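Local atomic coordinates of phosphatidylinositol-specific phospholipase C1 (Streptomyces antibioticus, PDB entry 3H4X), a protein that belongs to the calcium-dependent phosphoinositide phospholipase C family and folds as a single-chain alpha/beta barrel of the TIM type. Residues T32-Y40 with A51-D62; I149-Y158 with P180-F191. All blocks are in the same frame, centred on the assembly; numbering follows the deposited sequence. Where two conformers were deposited one is given.

Contact 1. Residues T32-Y40 with A51-D62; sequences TSVGVHNAY and ALDSGAALLELD. With EOH (ethanol), chain T.
Gly35 lies beside Leu58 and Val36 beside Leu59 where strands 31-36 and 58-64 run parallel as the two strands of a beta-alpha-beta unit whose crossover carries helix 48-52 in this TIM-type barrel. Val36 N donates to Leu58 O at 2.9 Å, and Glu60 N returns the bond to Val36 O. At the start of the pairing, Val34 O takes Ala57 N and, weakly, Leu58 N. The lack of a side chain at Gly35 suits this pairing, because Leu58 CB comes to 3.7 Å from Gly35 CA; Leu58 then extends toward Phe319 and Leu125. On the other face, beta-branched Val36 rests its CG2 on the small Ala56 CB, while small Ala39 rests its CB against both Leu59 CD2, at 3.8 Å, and Ala51 CB.

Beyond the strand the chain bends over the partner strand, and Ala39 N bonds to Glu60 O. The Tyr40 side chain then reaches across residues 60-62 of that strand. Its CB packs on Leu61 CD2 at 3.8 Å. With chi1 at 60°, CG is set between the backbone N and carbonyl carbon, which lays the ring toward residues 60-62. Ring atom CD2 meets Glu60 O at the ring edge, 3.5 Å away and in the ring plane, and CE2 passes 3.4 Å from Asp62 N. CZ comes nearest to Asp62 OD2, with Asp62 CB a little farther off. A tyrosine fits because the aromatic ring ends in a hydroxyl that can serve a buried carboxylate, whose plane is turned 68° from the ring. At the tip, Tyr40 OH donates to Asp62 OD2 at 2.6 Å, reaching that oxygen on its anti side and 29° out of the carboxylate plane.

Contact 2. Residues I149-Y158 with P180-F191; sequences IRQKLGDAVY and PSRADLAGKFLF. With EOH (ethanol), chain U; EOH (ethanol), chain K.
A chi1 of -71° sets CG of Phe191 beside the backbone N and opposite the carbonyl carbon, which turns one ring face to Ile149, whose CD1 sits over the centre, 3.9 Å from the ring centroid and only 6° off the normal. This CH-pi contact suits a long aliphatic branch against a flat aromatic. Leu153 CD1 fills in at the edge of the same ring, 3.7 Å from Phe191 CZ, and also touches Phe189. For Tyr158 a chi1 of -172°, CG opposite the backbone N, carries the ring over to 180-190, where Leu185 CD2 lies over one face and Pro180 CG approaches the hydroxyl end, with Leu190 alongside.

Ile149 and Leu153 thus pack helix 142-153 on Phe189 and Phe191 of strand 189-195, while Tyr158, past the helix, packs mainly on the loop preceding the strand. The helix lies in the crossover between strands 124-130 and 189-195 of the TIM-type barrel, followed by helices 160-164 and 170-177. A single backbone bridge joins Val157 to Phe189: Phe189 N donates to Ala156 O at 2.8 Å, and Tyr158 N to Phe189 O. Lysine suits position 188 because its chain, bent at chi2, carries Lys188 NZ to Asp155 O at 2.8 Å and to a water that donates to Val157 O.

How the contacts relate
Contacts 1 and 2 follow one another along the chain and reach the same barrel sheet, their centres about 16 Å apart. Their nearest atoms come to about 4 Å without touching. Strand 124-130 mediates between them: it pairs with 58-64 on one side and with 189-195 on the other, and its Leu125 packs against both Leu58 and Leu190. Contact 1 runs toward the C-terminal ends of its strands, the end where TIM-type barrels carry their active sites, whereas contact 2 lies where strand 189-195 begins. The acetyl-group pockets involve other residues, among them Lys42, Asn83 and Asp101. Separately, an acetate ion, probably from the crystallisation liquor, lies about 3 Å from the Asp155 side chain in contact 2.

Contact 1. Residues T32-Y40 with A51-D62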
loop_
_atom_site.group_PDB
_atom_site.type_symbol
_atom_site.label_atom_id
_atom_site.label_comp_id
_atom_site.label_asym_id
_atom_site.label_seq_id
_atom_site.Cartn_x
_atom_site.Cartn_y
_atom_site.Cartn_z
ATOM N N THR A 32 2.481 2.483 -14.520
ATOM C CA THR A 32 3.535 2.568 -13.528
ATOM C C THR A 32 3.488 3.958 -12.924
ATOM O O THR A 32 3.436 4.960 -13.646
ATOM C CB THR A 32 4.918 2.337 -14.147
ATOM O OG1 THR A 32 4.929 1.082 -14.835
ATOM C CG2 THR A 32 5.992 2.340 -13.076
ATOM N N SER A 33 3.492 4.018 -11.598
ATOM C CA SER A 33 3.398 5.281 -10.892
ATOM C C SER A 33 4.370 5.286 -9.713
ATOM O O SER A 33 5.135 4.334 -9.530
ATOM C CB SER A 33 1.949 5.556 -10.470
ATOM O OG SER A 33 1.412 4.496 -9.701
ATOM N N VAL A 34 4.348 6.354 -8.925
ATOM C CA VAL A 34 5.432 6.614 -7.988
ATOM C C VAL A 34 4.937 6.760 -6.552
ATOM O O VAL A 34 3.892 7.362 -6.300
ATOM C CB VAL A 34 6.224 7.875 -8.417
ATOM C CG1 VAL A 34 7.456 8.062 -7.546
ATOM C CG2 VAL A 34 6.611 7.775 -9.889
ATOM N N GLY A 35 5.695 6.206 -5.611
ATOM C CA GLY A 35 5.314 6.263 -4.210
ATOM C C GLY A 35 6.368 6.888 -3.323
ATOM O O GLY A 35 7.540 6.997 -3.702
ATOM N N VAL A 36 5.935 7.299 -2.135
ATOM C CA VAL A 36 6.825 7.846 -1.125
ATOM C C VAL A 36 6.788 6.973 0.117
ATOM O O VAL A 36 5.731 6.755 0.712
ATOM C CB VAL A 36 6.431 9.278 -0.723
ATOM C CG1 VAL A 36 7.348 9.791 0.373
ATOM C CG2 VAL A 36 6.470 10.195 -1.925
ATOM N N HIS A 37 7.953 6.475 0.505
ATOM C CA HIS A 37 8.086 5.669 1.705
ATOM C C HIS A 37 7.951 6.548 2.950
ATOM O O HIS A 37 8.386 7.698 2.952
ATOM C CB HIS A 37 9.443 4.961 1.694
ATOM C CG HIS A 37 9.588 3.916 2.754
ATOM N ND1 HIS A 37 10.451 4.045 3.820
ATOM C CD2 HIS A 37 8.964 2.725 2.917
ATOM C CE1 HIS A 37 10.360 2.974 4.589
ATOM N NE2 HIS A 37 9.462 2.159 4.064
ATOM N N ASN A 38 7.344 6.012 4.004
ATOM C CA ASN A 38 7.215 6.741 5.270
ATOM C C ASN A 38 6.650 8.152 5.107
ATOM O O ASN A 38 7.241 9.132 5.570
ATOM C CB ASN A 38 8.564 6.802 5.993
ATOM C CG ASN A 38 8.889 5.526 6.732
ATOM O OD1 ASN A 38 8.265 4.488 6.518
ATOM N ND2 ASN A 38 9.872 5.600 7.621
ATOM N N ALA A 39 5.486 8.238 4.466
ATOM C CA ALA A 39 4.872 9.513 4.102
ATOM C C ALA A 39 4.265 10.253 5.294
ATOM O O ALA A 39 3.864 11.412 5.175
ATOM C CB ALA A 39 3.818 9.287 3.030
ATOM N N TYR A 40 4.209 9.576 6.436
ATOM C CA TYR A 40 3.640 10.135 7.661
ATOM C C TYR A 40 4.699 10.886 8.466
ATOM O O TYR A 40 4.405 11.427 9.531
ATOM C CB TYR A 40 3.076 9.001 8.525
ATOM C CG TYR A 40 4.155 8.018 8.904
ATOM C CD1 TYR A 40 4.912 8.204 10.049
ATOM C CD2 TYR A 40 4.461 6.943 8.084
ATOM C CE1 TYR A 40 5.925 7.330 10.387
ATOM C CE2 TYR A 40 5.472 6.059 8.406
ATOM C CZ TYR A 40 6.205 6.260 9.566
ATOM O OH TYR A 40 7.228 5.410 9.927
ATOM N N ALA A 51 1.253 15.210 2.167
ATOM C CA ALA A 51 1.550 13.950 1.487
ATOM C C ALA A 51 0.458 13.662 0.458
ATOM O O ALA A 51 0.740 13.262 -0.674
ATOM C CB ALA A 51 1.662 12.810 2.490
ATOM N N LEU A 52 -0.796 13.866 0.850
ATOM C CA LEU A 52 -1.904 13.647 -0.071
ATOM C C LEU A 52 -1.849 14.600 -1.262
ATOM O O LEU A 52 -2.165 14.219 -2.388
ATOM C CB LEU A 52 -3.241 13.750 0.658
ATOM C CG LEU A 52 -3.491 12.618 1.656
ATOM C CD1 LEU A 52 -4.573 12.999 2.642
ATOM C CD2 LEU A 52 -3.859 11.325 0.937
ATOM N N ASP A 53 -1.426 15.836 -1.020
ATOM C CA ASP A 53 -1.337 16.823 -2.093
ATOM C C ASP A 53 -0.055 16.721 -2.930
ATOM O O ASP A 53 0.123 17.476 -3.884
ATOM C CB ASP A 53 -1.500 18.245 -1.541
ATOM C CG ASP A 53 -2.950 18.616 -1.299
ATOM O OD1 ASP A 53 -3.828 18.116 -2.031
ATOM O OD2 ASP A 53 -3.213 19.422 -0.383
ATOM N N SER A 54 0.823 15.781 -2.592
ATOM C CA SER A 54 2.105 15.644 -3.281
ATOM C C SER A 54 1.955 15.165 -4.715
ATOM O O SER A 54 2.829 15.407 -5.549
ATOM C CB SER A 54 3.007 14.661 -2.538
ATOM O OG SER A 54 2.519 13.332 -2.664
ATOM N N GLY A 55 0.858 14.469 -4.996
ATOM C CA GLY A 55 0.672 13.844 -6.299
ATOM C C GLY A 55 1.110 12.386 -6.347
ATOM O O GLY A 55 0.850 11.692 -7.326
ATOM N N ALA A 56 1.774 11.912 -5.295
ATOM C CA ALA A 56 2.230 10.522 -5.259
ATOM C C ALA A 56 1.070 9.541 -5.399
ATOM O O ALA A 56 -0.037 9.795 -4.919
ATOM C CB ALA A 56 3.001 10.250 -3.977
ATOM N N ALA A 57 1.338 8.411 -6.045
ATOM C CA ALA A 57 0.330 7.373 -6.247
ATOM C C ALA A 57 0.248 6.404 -5.070
ATOM O O ALA A 57 -0.743 5.686 -4.906
ATOM C CB ALA A 57 0.642 6.612 -7.511
ATOM N N LEU A 58 1.312 6.366 -4.275
ATOM C CA LEU A 58 1.417 5.436 -3.163
ATOM C C LEU A 58 2.033 6.179 -1.989
ATOM O O LEU A 58 3.032 6.876 -2.149
ATOM C CB LEU A 58 2.274 4.226 -3.564
ATOM C CG LEU A 58 2.554 3.130 -2.526
ATOM C CD1 LEU A 58 2.988 1.854 -3.222
ATOM C CD2 LEU A 58 3.594 3.550 -1.505
ATOM N N LEU A 59 1.401 6.063 -0.827
ATOM C CA LEU A 59 1.900 6.666 0.400
ATOM C C LEU A 59 2.016 5.561 1.423
ATOM O O LEU A 59 1.063 4.814 1.645
ATOM C CB LEU A 59 0.935 7.736 0.909
ATOM C CG LEU A 59 0.682 8.909 -0.037
ATOM C CD1 LEU A 59 -0.417 9.793 0.521
ATOM C CD2 LEU A 59 1.950 9.710 -0.289
ATOM N N GLU A 60 3.177 5.452 2.056
ATOM C CA GLU A 60 3.411 4.352 2.976
ATOM C C GLU A 60 3.301 4.786 4.433
ATOM O O GLU A 60 3.779 5.860 4.817
ATOM C CB GLU A 60 4.766 3.729 2.683
ATOM C CG GLU A 60 5.046 2.454 3.438
ATOM C CD GLU A 60 6.392 1.880 3.069
ATOM O OE1 GLU A 60 7.075 2.477 2.208
ATOM O OE2 GLU A 60 6.768 0.837 3.636
ATOM N N LEU A 61 2.659 3.929 5.224
ATOM C CA LEU A 61 2.402 4.151 6.646
ATOM C C LEU A 61 2.891 2.962 7.456
ATOM O O LEU A 61 2.688 1.813 7.054
ATOM C CB LEU A 61 0.899 4.274 6.897
ATOM C CG LEU A 61 0.125 5.379 6.194
ATOM C CD1 LEU A 61 -1.347 5.310 6.555
ATOM C CD2 LEU A 61 0.703 6.731 6.558
ATOM N N ASP A 62 3.501 3.240 8.606
ATOM C CA ASP A 62 3.927 2.206 9.552
ATOM C C ASP A 62 2.975 2.187 10.744
ATOM O O ASP A 62 2.835 3.199 11.437
ATOM C CB ASP A 62 5.350 2.480 10.044
ATOM C CG ASP A 62 6.395 2.314 8.957
ATOM O OD1 ASP A 62 6.206 1.473 8.054
ATOM O OD2 ASP A 62 7.420 3.020 9.009
HETATM C C1 EOH T . 8.852 -2.675 2.086
HETATM C C2 EOH T . 10.036 -3.214 2.885
HETATM O O EOH T . 8.723 -1.271 2.169
#

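Contact 2. Residues I149-Y158 with P180-F191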
loop_
_atom_site.group_PDB
_atom_site.type_symbol
_atom_site.label_atom_id
_atom_site.label_comp_id
_atom_site.label_asym_id
_atom_site.label_seq_id
_atom_site.Cartn_x
_atom_site.Cartn_y
_atom_site.Cartn_z
ATOM N N ILE A 149 -11.608 1.156 8.869
ATOM C CA ILE A 149 -11.528 1.753 7.545
ATOM C C ILE A 149 -12.923 1.982 6.957
ATOM O O ILE A 149 -13.184 3.036 6.375
ATOM C CB ILE A 149 -10.628 0.925 6.604
ATOM C CG1 ILE A 149 -9.166 1.054 7.051
ATOM C CG2 ILE A 149 -10.791 1.377 5.160
ATOM C CD1 ILE A 149 -8.210 0.146 6.328
ATOM N N ARG A 150 -13.824 1.018 7.130
ATOM C CA ARG A 150 -15.207 1.198 6.675
ATOM C C ARG A 150 -15.840 2.411 7.346
ATOM O O ARG A 150 -16.508 3.209 6.697
ATOM C CB ARG A 150 -16.068 -0.041 6.957
ATOM C CG ARG A 150 -15.766 -1.248 6.082
ATOM C CD ARG A 150 -16.909 -2.273 6.074
ATOM N NE ARG A 150 -17.355 -2.638 7.417
ATOM C CZ ARG A 150 -16.786 -3.573 8.174
ATOM N NH1 ARG A 150 -15.735 -4.255 7.728
ATOM N NH2 ARG A 150 -17.266 -3.825 9.385
ATOM N N GLN A 151 -15.630 2.545 8.650
ATOM C CA GLN A 151 -16.211 3.647 9.408
ATOM C C GLN A 151 -15.701 4.999 8.919
ATOM O O GLN A 151 -16.470 5.947 8.766
ATOM C CB GLN A 151 -15.913 3.474 10.899
ATOM C CG GLN A 151 -16.594 4.493 11.803
ATOM C CD GLN A 151 -15.719 5.685 12.126
ATOM O OE1 GLN A 151 -14.524 5.545 12.385
ATOM N NE2 GLN A 151 -16.321 6.873 12.138
ATOM N N LYS A 152 -14.400 5.088 8.670
ATOM C CA LYS A 152 -13.789 6.364 8.312
ATOM C C LYS A 152 -13.970 6.748 6.847
ATOM O O LYS A 152 -14.162 7.923 6.530
ATOM C CB LYS A 152 -12.299 6.352 8.650
ATOM C CG LYS A 152 -12.006 6.314 10.139
ATOM C CD LYS A 152 -12.291 7.646 10.807
ATOM C CE LYS A 152 -11.818 7.634 12.252
ATOM N NZ LYS A 152 -11.995 8.958 12.900
ATOM N N LEU A 153 -13.888 5.764 5.958
ATOM C CA LEU A 153 -13.802 6.038 4.521
ATOM C C LEU A 153 -14.969 5.502 3.698
ATOM O O LEU A 153 -15.222 5.980 2.592
ATOM C CB LEU A 153 -12.496 5.484 3.952
ATOM C CG LEU A 153 -11.229 6.191 4.422
ATOM C CD1 LEU A 153 -10.000 5.503 3.853
ATOM C CD2 LEU A 153 -11.268 7.656 4.013
ATOM N N GLY A 154 -15.657 4.493 4.218
ATOM C CA GLY A 154 -16.824 3.940 3.544
ATOM C C GLY A 154 -16.620 3.693 2.061
ATOM O O GLY A 154 -15.729 2.940 1.662
ATOM N N ASP A 155 -17.455 4.340 1.249
ATOM C CA ASP A 155 -17.525 4.082 -0.186
ATOM C C ASP A 155 -16.297 4.536 -0.969
ATOM O O ASP A 155 -16.189 4.265 -2.164
ATOM C CB ASP A 155 -18.792 4.722 -0.780
ATOM C CG ASP A 155 -18.747 6.246 -0.779
ATOM O OD1 ASP A 155 -17.766 6.832 -0.272
ATOM O OD2 ASP A 155 -19.705 6.865 -1.294
ATOM N N ALA A 156 -15.379 5.226 -0.306
ATOM C CA ALA A 156 -14.178 5.708 -0.973
ATOM C C ALA A 156 -13.135 4.608 -1.183
ATOM O O ALA A 156 -12.157 4.813 -1.895
ATOM C CB ALA A 156 -13.574 6.865 -0.200
ATOM N N VAL A 157 -13.345 3.448 -0.569
ATOM C CA VAL A 157 -12.385 2.353 -0.665
ATOM C C VAL A 157 -12.708 1.411 -1.818
ATOM O O VAL A 157 -13.864 1.036 -2.018
ATOM C CB VAL A 157 -12.335 1.545 0.645
ATOM C CG1 VAL A 157 -11.316 0.414 0.543
ATOM C CG2 VAL A 157 -12.009 2.458 1.808
ATOM N N TYR A 158 -11.685 1.039 -2.579
ATOM C CA TYR A 158 -11.805 -0.040 -3.545
ATOM C C TYR A 158 -11.034 -1.214 -2.960
ATOM O O TYR A 158 -9.812 -1.158 -2.835
ATOM C CB TYR A 158 -11.221 0.366 -4.895
ATOM C CG TYR A 158 -11.491 -0.642 -5.993
ATOM C CD1 TYR A 158 -12.677 -0.612 -6.721
ATOM C CD2 TYR A 158 -10.563 -1.626 -6.302
ATOM C CE1 TYR A 158 -12.926 -1.533 -7.730
ATOM C CE2 TYR A 158 -10.806 -2.551 -7.305
ATOM C CZ TYR A 158 -11.990 -2.502 -8.014
ATOM O OH TYR A 158 -12.224 -3.425 -9.009
ATOM N N PRO A 180 -9.974 -2.063 -12.897
ATOM C CA PRO A 180 -10.664 -0.976 -13.580
ATOM C C PRO A 180 -9.689 0.051 -14.149
ATOM O O PRO A 180 -8.529 0.125 -13.726
ATOM C CB PRO A 180 -11.508 -0.341 -12.469
ATOM C CG PRO A 180 -11.652 -1.413 -11.439
ATOM C CD PRO A 180 -10.349 -2.146 -11.475
ATOM N N SER A 181 -10.167 0.839 -15.106
ATOM C CA SER A 181 -9.375 1.928 -15.649
ATOM C C SER A 181 -9.013 2.910 -14.539
ATOM O O SER A 181 -9.725 3.037 -13.539
ATOM C CB SER A 181 -10.142 2.652 -16.758
ATOM O OG SER A 181 -11.125 3.510 -16.214
ATOM N N ARG A 182 -7.897 3.606 -14.719
ATOM C CA ARG A 182 -7.494 4.625 -13.764
ATOM C C ARG A 182 -8.576 5.697 -13.634
ATOM O O ARG A 182 -8.850 6.181 -12.536
ATOM C CB ARG A 182 -6.164 5.250 -14.179
ATOM C CG ARG A 182 -5.010 4.263 -14.225
ATOM C CD ARG A 182 -3.691 4.983 -14.435
ATOM N NE ARG A 182 -3.464 5.940 -13.362
ATOM C CZ ARG A 182 -2.946 5.624 -12.179
ATOM N NH1 ARG A 182 -2.582 4.375 -11.923
ATOM N NH2 ARG A 182 -2.792 6.559 -11.253
ATOM N N ALA A 183 -9.204 6.054 -14.751
ATOM C CA ALA A 183 -10.288 7.034 -14.741
ATOM C C ALA A 183 -11.433 6.584 -13.835
ATOM O O ALA A 183 -11.997 7.373 -13.078
ATOM C CB ALA A 183 -10.795 7.281 -16.158
ATOM N N ASP A 184 -11.764 5.301 -13.907
ATOM C CA ASP A 184 -12.854 4.748 -13.115
ATOM C C ASP A 184 -12.544 4.736 -11.620
ATOM O O ASP A 184 -13.457 4.736 -10.793
ATOM C CB ASP A 184 -13.198 3.337 -13.594
ATOM C CG ASP A 184 -14.035 3.341 -14.858
ATOM O OD1 ASP A 184 -15.146 3.910 -14.830
ATOM O OD2 ASP A 184 -13.586 2.782 -15.879
ATOM N N LEU A 185 -11.258 4.726 -11.278
ATOM C CA LEU A 185 -10.823 4.700 -9.884
ATOM C C LEU A 185 -10.632 6.097 -9.288
ATOM O O LEU A 185 -10.110 6.238 -8.180
ATOM C CB LEU A 185 -9.542 3.877 -9.753
ATOM C CG LEU A 185 -9.773 2.371 -9.891
ATOM C CD1 LEU A 185 -8.478 1.649 -10.220
ATOM C CD2 LEU A 185 -10.415 1.801 -8.631
ATOM N N ALA A 186 -11.063 7.125 -10.013
ATOM C CA ALA A 186 -11.034 8.481 -9.483
ATOM C C ALA A 186 -11.799 8.528 -8.166
ATOM O O ALA A 186 -12.863 7.929 -8.034
ATOM C CB ALA A 186 -11.635 9.459 -10.485
ATOM N N GLY A 187 -11.242 9.229 -7.185
ATOM C CA GLY A 187 -11.883 9.365 -5.889
ATOM C C GLY A 187 -11.825 8.121 -5.018
ATOM O O GLY A 187 -12.605 7.994 -4.078
ATOM N N LYS A 188 -10.900 7.207 -5.315
ATOM C CA LYS A 188 -10.763 5.980 -4.529
ATOM C C LYS A 188 -9.439 5.880 -3.789
ATOM O O LYS A 188 -8.402 6.369 -4.246
ATOM C CB LYS A 188 -10.924 4.738 -5.412
ATOM C CG LYS A 188 -12.276 4.633 -6.093
ATOM C CD LYS A 188 -13.398 4.372 -5.101
ATOM C CE LYS A 188 -14.749 4.371 -5.811
ATOM N NZ LYS A 188 -15.868 4.047 -4.891
ATOM N N PHE A 189 -9.501 5.219 -2.639
ATOM C CA PHE A 189 -8.321 4.771 -1.923
ATOM C C PHE A 189 -8.262 3.260 -1.996
ATOM O O PHE A 189 -9.290 2.578 -1.945
ATOM C CB PHE A 189 -8.393 5.161 -0.448
ATOM C CG PHE A 189 -8.347 6.639 -0.202
ATOM C CD1 PHE A 189 -7.196 7.369 -0.453
ATOM C CD2 PHE A 189 -9.450 7.298 0.307
ATOM C CE1 PHE A 189 -7.160 8.737 -0.215
ATOM C CE2 PHE A 189 -9.416 8.660 0.548
ATOM C CZ PHE A 189 -8.271 9.378 0.286
ATOM N N LEU A 190 -7.046 2.741 -2.093
ATOM C CA LEU A 190 -6.806 1.319 -1.967
ATOM C C LEU A 190 -5.800 1.127 -0.845
ATOM O O LEU A 190 -5.045 2.046 -0.517
ATOM C CB LEU A 190 -6.274 0.738 -3.279
ATOM C CG LEU A 190 -7.223 0.850 -4.481
ATOM C CD1 LEU A 190 -7.075 2.190 -5.195
ATOM C CD2 LEU A 190 -7.000 -0.286 -5.461
ATOM N N PHE A 191 -5.795 -0.063 -0.256
ATOM C CA PHE A 191 -4.864 -0.378 0.815
ATOM C C PHE A 191 -4.090 -1.643 0.487
ATOM O O PHE A 191 -4.665 -2.619 0.002
ATOM C CB PHE A 191 -5.608 -0.574 2.139
ATOM C CG PHE A 191 -6.169 0.692 2.709
ATOM C CD1 PHE A 191 -5.463 1.409 3.658
ATOM C CD2 PHE A 191 -7.400 1.169 2.296
ATOM C CE1 PHE A 191 -5.965 2.583 4.177
ATOM C CE2 PHE A 191 -7.908 2.343 2.816
ATOM C CZ PHE A 191 -7.188 3.048 3.759
HETATM C C1 EOH U . -11.131 10.014 -14.166
HETATM C C2 EOH U . -10.354 11.158 -13.525
HETATM O O EOH U . -12.500 10.043 -13.828
HETATM C C1 EOH K . -9.831 10.199 14.512
HETATM C C2 EOH K . -10.440 11.575 14.270
HETATM O O EOH K . -10.706 9.348 15.217
HETATM O O HOH W 1 -15.144 1.303 -4.591
HETATM O O HOH W 2 -8.016 -1.716 -0.785
#